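Local structure of Dhd127_a (Synthetic construct, 6DLM) at residues 17-28 with 49-60. The protein forms one half of a computationally designed coiled-coil heterodimer, pairing as a helical hairpin with its partner chain Dhd127_b. Sequence-based numbering, arbitrary orientation. Where two conformers were deposited one is given.
Sequences HLVRLLERLVRE and LEDLHRELEKAV
Leu-52, Leu-25 and Leu-56 interdigitate as knobs in holes between 17-28 and 49-60, antiparallel pieces of the two hairpin helices, whose local axes come within 10.2 Å at 158°. Leu-52 enters the hole made by Leu-21, Arg-24, Leu-25 and Glu-28, and its CD2 presses on the backbone at Leu-25 CA, 3.6 Å away. Its other methyl, CD1, lies over the centre of the Arg-24 guanidinium face, 4.0 Å from CZ. In that group's plane lies Glu-28 OE2, which accepts a nearly straight bond from Arg-24 NE (2.9 Å, 164°), though NE comes from above the carboxylate plane; a charged pair thus roofs the leucine. In return Leu-25 enters between Leu-49, Leu-52, His-53 and Leu-56. Its CD2 comes over one face of the His-53 ring in a CH-pi contact, 4.1 Å from the centroid, because chi1 of 170° sets CG opposite the backbone N, and meets Leu-56 CD1 tightly at 3.5 Å. Leu-56 CD2 enters the hole of Leu-18, Leu-21, Leu-22 and Leu-25, 3.6 Å from each of Leu-18 CD1, Leu-21 CB and Leu-22 CD2. Cut back to alanine, Leu-56 would lose both methyls, and a gap among those four leucines is likely to result. Small Ala-59 suits the close approach beside Leu-18, which also packs on Ile-22 of the Dhd127_b chain. Complementary leucine shapes thus join the hairpin pieces, while the Arg-24 and Glu-28 charges pair within 17-28.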
# COMPACT_ATOMS: atom_id res chain seq x y z
N HIS A 17 8.29 -3.48 -1.96
CA HIS A 17 7.69 -4.43 -1.03
C HIS A 17 6.27 -3.97 -0.63
O HIS A 17 5.35 -4.76 -0.63
CB HIS A 17 8.57 -4.54 0.20
CG HIS A 17 7.93 -5.25 1.34
ND1 HIS A 17 7.48 -4.60 2.47
CD2 HIS A 17 7.65 -6.56 1.54
CE1 HIS A 17 6.96 -5.48 3.31
NE2 HIS A 17 7.05 -6.67 2.77
N LEU A 18 6.12 -2.69 -0.35
CA LEU A 18 4.83 -2.15 0.02
C LEU A 18 3.81 -2.33 -1.13
O LEU A 18 2.67 -2.70 -0.88
CB LEU A 18 4.99 -0.68 0.37
CG LEU A 18 3.80 0.16 0.81
CD1 LEU A 18 3.06 -0.46 1.99
CD2 LEU A 18 4.33 1.53 1.17
N VAL A 19 4.21 -2.08 -2.36
CA VAL A 19 3.30 -2.27 -3.48
C VAL A 19 2.89 -3.74 -3.66
O VAL A 19 1.74 -4.03 -3.89
CB VAL A 19 3.88 -1.73 -4.79
CG1 VAL A 19 2.95 -2.04 -5.95
CG2 VAL A 19 4.10 -0.24 -4.68
N ARG A 20 3.84 -4.67 -3.56
CA ARG A 20 3.48 -6.08 -3.70
C ARG A 20 2.46 -6.53 -2.65
O ARG A 20 1.51 -7.22 -2.98
CB ARG A 20 4.71 -6.98 -3.62
CG ARG A 20 5.69 -6.80 -4.76
CD ARG A 20 6.83 -7.82 -4.70
NE ARG A 20 7.64 -7.68 -3.49
CZ ARG A 20 8.77 -7.00 -3.42
NH1 ARG A 20 9.25 -6.38 -4.49
NH2 ARG A 20 9.44 -6.93 -2.29
N LEU A 21 2.65 -6.08 -1.41
CA LEU A 21 1.74 -6.40 -0.32
C LEU A 21 0.35 -5.84 -0.56
O LEU A 21 -0.65 -6.49 -0.32
CB LEU A 21 2.25 -5.79 0.98
CG LEU A 21 3.26 -6.55 1.81
CD1 LEU A 21 3.19 -6.01 3.23
CD2 LEU A 21 2.96 -8.04 1.81
N LEU A 22 0.30 -4.60 -1.02
CA LEU A 22 -0.97 -3.95 -1.32
C LEU A 22 -1.68 -4.72 -2.42
O LEU A 22 -2.86 -4.99 -2.32
CB LEU A 22 -0.79 -2.51 -1.79
CG LEU A 22 -0.30 -1.53 -0.73
CD1 LEU A 22 0.28 -0.29 -1.39
CD2 LEU A 22 -1.44 -1.15 0.20
N GLU A 23 -0.95 -5.10 -3.46
CA GLU A 23 -1.54 -5.88 -4.54
C GLU A 23 -2.07 -7.22 -4.00
O GLU A 23 -3.13 -7.66 -4.41
CB GLU A 23 -0.55 -6.08 -5.69
CG GLU A 23 -0.14 -4.79 -6.37
CD GLU A 23 1.00 -4.95 -7.37
OE1 GLU A 23 0.94 -4.32 -8.43
OE2 GLU A 23 1.95 -5.70 -7.09
N ARG A 24 -1.33 -7.83 -3.08
CA ARG A 24 -1.77 -9.06 -2.46
C ARG A 24 -3.06 -8.85 -1.65
O ARG A 24 -3.98 -9.64 -1.75
CB ARG A 24 -0.68 -9.60 -1.54
CG ARG A 24 -1.06 -10.86 -0.80
CD ARG A 24 0.14 -11.39 -0.03
NE ARG A 24 -0.26 -12.10 1.17
CZ ARG A 24 0.53 -12.27 2.22
NH1 ARG A 24 1.76 -11.78 2.20
NH2 ARG A 24 0.10 -12.93 3.27
N LEU A 25 -3.13 -7.78 -0.87
CA LEU A 25 -4.33 -7.49 -0.11
C LEU A 25 -5.54 -7.27 -1.02
O LEU A 25 -6.61 -7.79 -0.73
CB LEU A 25 -4.10 -6.24 0.75
CG LEU A 25 -5.33 -5.65 1.43
CD1 LEU A 25 -5.99 -6.67 2.33
CD2 LEU A 25 -4.96 -4.41 2.21
N VAL A 26 -5.39 -6.54 -2.12
CA VAL A 26 -6.52 -6.32 -3.00
C VAL A 26 -7.01 -7.65 -3.57
O VAL A 26 -8.20 -7.84 -3.72
CB VAL A 26 -6.16 -5.32 -4.11
CG1 VAL A 26 -7.31 -5.19 -5.08
CG2 VAL A 26 -5.83 -3.98 -3.48
N ARG A 27 -6.10 -8.53 -3.95
CA ARG A 27 -6.49 -9.82 -4.48
C ARG A 27 -7.17 -10.70 -3.42
O ARG A 27 -8.18 -11.25 -3.67
CB ARG A 27 -5.31 -10.58 -5.09
CG ARG A 27 -4.61 -9.91 -6.24
CD ARG A 27 -3.61 -10.86 -6.93
NE ARG A 27 -3.13 -11.79 -5.93
CZ ARG A 27 -1.99 -11.70 -5.29
NH1 ARG A 27 -1.09 -10.77 -5.59
NH2 ARG A 27 -1.73 -12.60 -4.34
N GLU A 28 -6.56 -10.78 -2.25
CA GLU A 28 -7.14 -11.59 -1.18
C GLU A 28 -8.51 -11.08 -0.73
O GLU A 28 -9.41 -11.86 -0.52
CB GLU A 28 -6.18 -11.67 -0.01
CG GLU A 28 -4.90 -12.40 -0.35
CD GLU A 28 -4.14 -12.86 0.87
OE1 GLU A 28 -4.73 -12.89 1.97
OE2 GLU A 28 -2.95 -13.21 0.74
N LEU A 49 -6.78 -11.13 6.48
CA LEU A 49 -6.87 -9.77 5.99
C LEU A 49 -6.41 -8.78 7.06
O LEU A 49 -5.68 -7.86 6.75
CB LEU A 49 -8.30 -9.43 5.60
CG LEU A 49 -8.83 -10.18 4.39
CD1 LEU A 49 -10.20 -9.64 4.02
CD2 LEU A 49 -7.86 -10.07 3.23
N GLU A 50 -6.83 -8.96 8.31
CA GLU A 50 -6.35 -8.08 9.36
C GLU A 50 -4.85 -8.15 9.52
O GLU A 50 -4.22 -7.12 9.70
CB GLU A 50 -6.95 -8.46 10.70
CG GLU A 50 -8.44 -8.64 10.73
CD GLU A 50 -8.95 -8.63 12.14
OE1 GLU A 50 -9.32 -9.70 12.64
OE2 GLU A 50 -8.94 -7.54 12.74
N ASP A 51 -4.28 -9.34 9.47
CA ASP A 51 -2.84 -9.46 9.59
C ASP A 51 -2.16 -8.66 8.47
O ASP A 51 -1.21 -7.94 8.73
CB ASP A 51 -2.42 -10.92 9.49
CG ASP A 51 -2.74 -11.73 10.74
OD1 ASP A 51 -3.15 -11.13 11.75
OD2 ASP A 51 -2.58 -12.96 10.70
N LEU A 52 -2.67 -8.78 7.26
CA LEU A 52 -2.13 -8.05 6.12
C LEU A 52 -2.23 -6.53 6.34
O LEU A 52 -1.29 -5.80 6.08
CB LEU A 52 -2.89 -8.46 4.87
CG LEU A 52 -2.22 -8.38 3.51
CD1 LEU A 52 -0.73 -8.67 3.53
CD2 LEU A 52 -2.93 -9.37 2.59
N HIS A 53 -3.36 -6.05 6.84
CA HIS A 53 -3.48 -4.63 7.14
C HIS A 53 -2.43 -4.21 8.17
O HIS A 53 -1.78 -3.20 7.98
CB HIS A 53 -4.85 -4.35 7.72
CG HIS A 53 -5.90 -4.07 6.70
ND1 HIS A 53 -6.21 -2.80 6.28
CD2 HIS A 53 -6.72 -4.90 6.02
CE1 HIS A 53 -7.16 -2.86 5.37
NE2 HIS A 53 -7.49 -4.12 5.20
N ARG A 54 -2.23 -5.02 9.19
CA ARG A 54 -1.27 -4.72 10.25
C ARG A 54 0.13 -4.61 9.67
O ARG A 54 0.84 -3.66 9.93
CB ARG A 54 -1.28 -5.85 11.28
CG ARG A 54 -0.74 -5.45 12.65
CD ARG A 54 -0.42 -6.64 13.56
NE ARG A 54 -1.35 -7.76 13.44
CZ ARG A 54 -2.66 -7.67 13.65
NH1 ARG A 54 -3.42 -8.75 13.51
NH2 ARG A 54 -3.21 -6.51 13.98
N GLU A 55 0.48 -5.55 8.81
CA GLU A 55 1.78 -5.54 8.17
C GLU A 55 1.94 -4.32 7.25
O GLU A 55 3.02 -3.76 7.15
CB GLU A 55 2.02 -6.85 7.44
CG GLU A 55 2.03 -8.04 8.39
CD GLU A 55 3.08 -7.91 9.48
OE1 GLU A 55 4.26 -7.72 9.13
OE2 GLU A 55 2.75 -8.01 10.67
N LEU A 56 0.88 -3.97 6.53
CA LEU A 56 0.93 -2.82 5.64
C LEU A 56 1.12 -1.50 6.41
O LEU A 56 1.90 -0.66 6.02
CB LEU A 56 -0.33 -2.77 4.79
CG LEU A 56 -0.25 -3.69 3.57
CD1 LEU A 56 -1.62 -4.05 3.06
CD2 LEU A 56 0.59 -3.01 2.50
N GLU A 57 0.41 -1.35 7.51
CA GLU A 57 0.53 -0.16 8.33
C GLU A 57 1.98 -0.04 8.84
O GLU A 57 2.54 1.04 8.81
CB GLU A 57 -0.43 -0.22 9.51
CG GLU A 57 -1.88 -0.14 9.11
CD GLU A 57 -2.83 -0.52 10.23
OE1 GLU A 57 -2.37 -0.96 11.30
OE2 GLU A 57 -4.05 -0.38 10.03
N LYS A 58 2.54 -1.16 9.26
CA LYS A 58 3.92 -1.20 9.72
C LYS A 58 4.89 -0.83 8.58
O LYS A 58 5.82 -0.07 8.81
CB LYS A 58 4.22 -2.60 10.27
CG LYS A 58 5.69 -2.94 10.38
CD LYS A 58 5.87 -4.27 11.11
CE LYS A 58 7.13 -4.97 10.68
NZ LYS A 58 7.00 -5.53 9.30
N ALA A 59 4.66 -1.34 7.38
CA ALA A 59 5.51 -0.99 6.24
C ALA A 59 5.45 0.52 5.92
O ALA A 59 6.46 1.14 5.65
CB ALA A 59 5.13 -1.81 5.02
N VAL A 60 4.25 1.08 5.97
CA VAL A 60 4.11 2.50 5.74
C VAL A 60 4.87 3.31 6.81
O VAL A 60 5.52 4.27 6.48
CB VAL A 60 2.64 2.92 5.73
CG1 VAL A 60 2.52 4.43 5.66
CG2 VAL A 60 1.92 2.25 4.57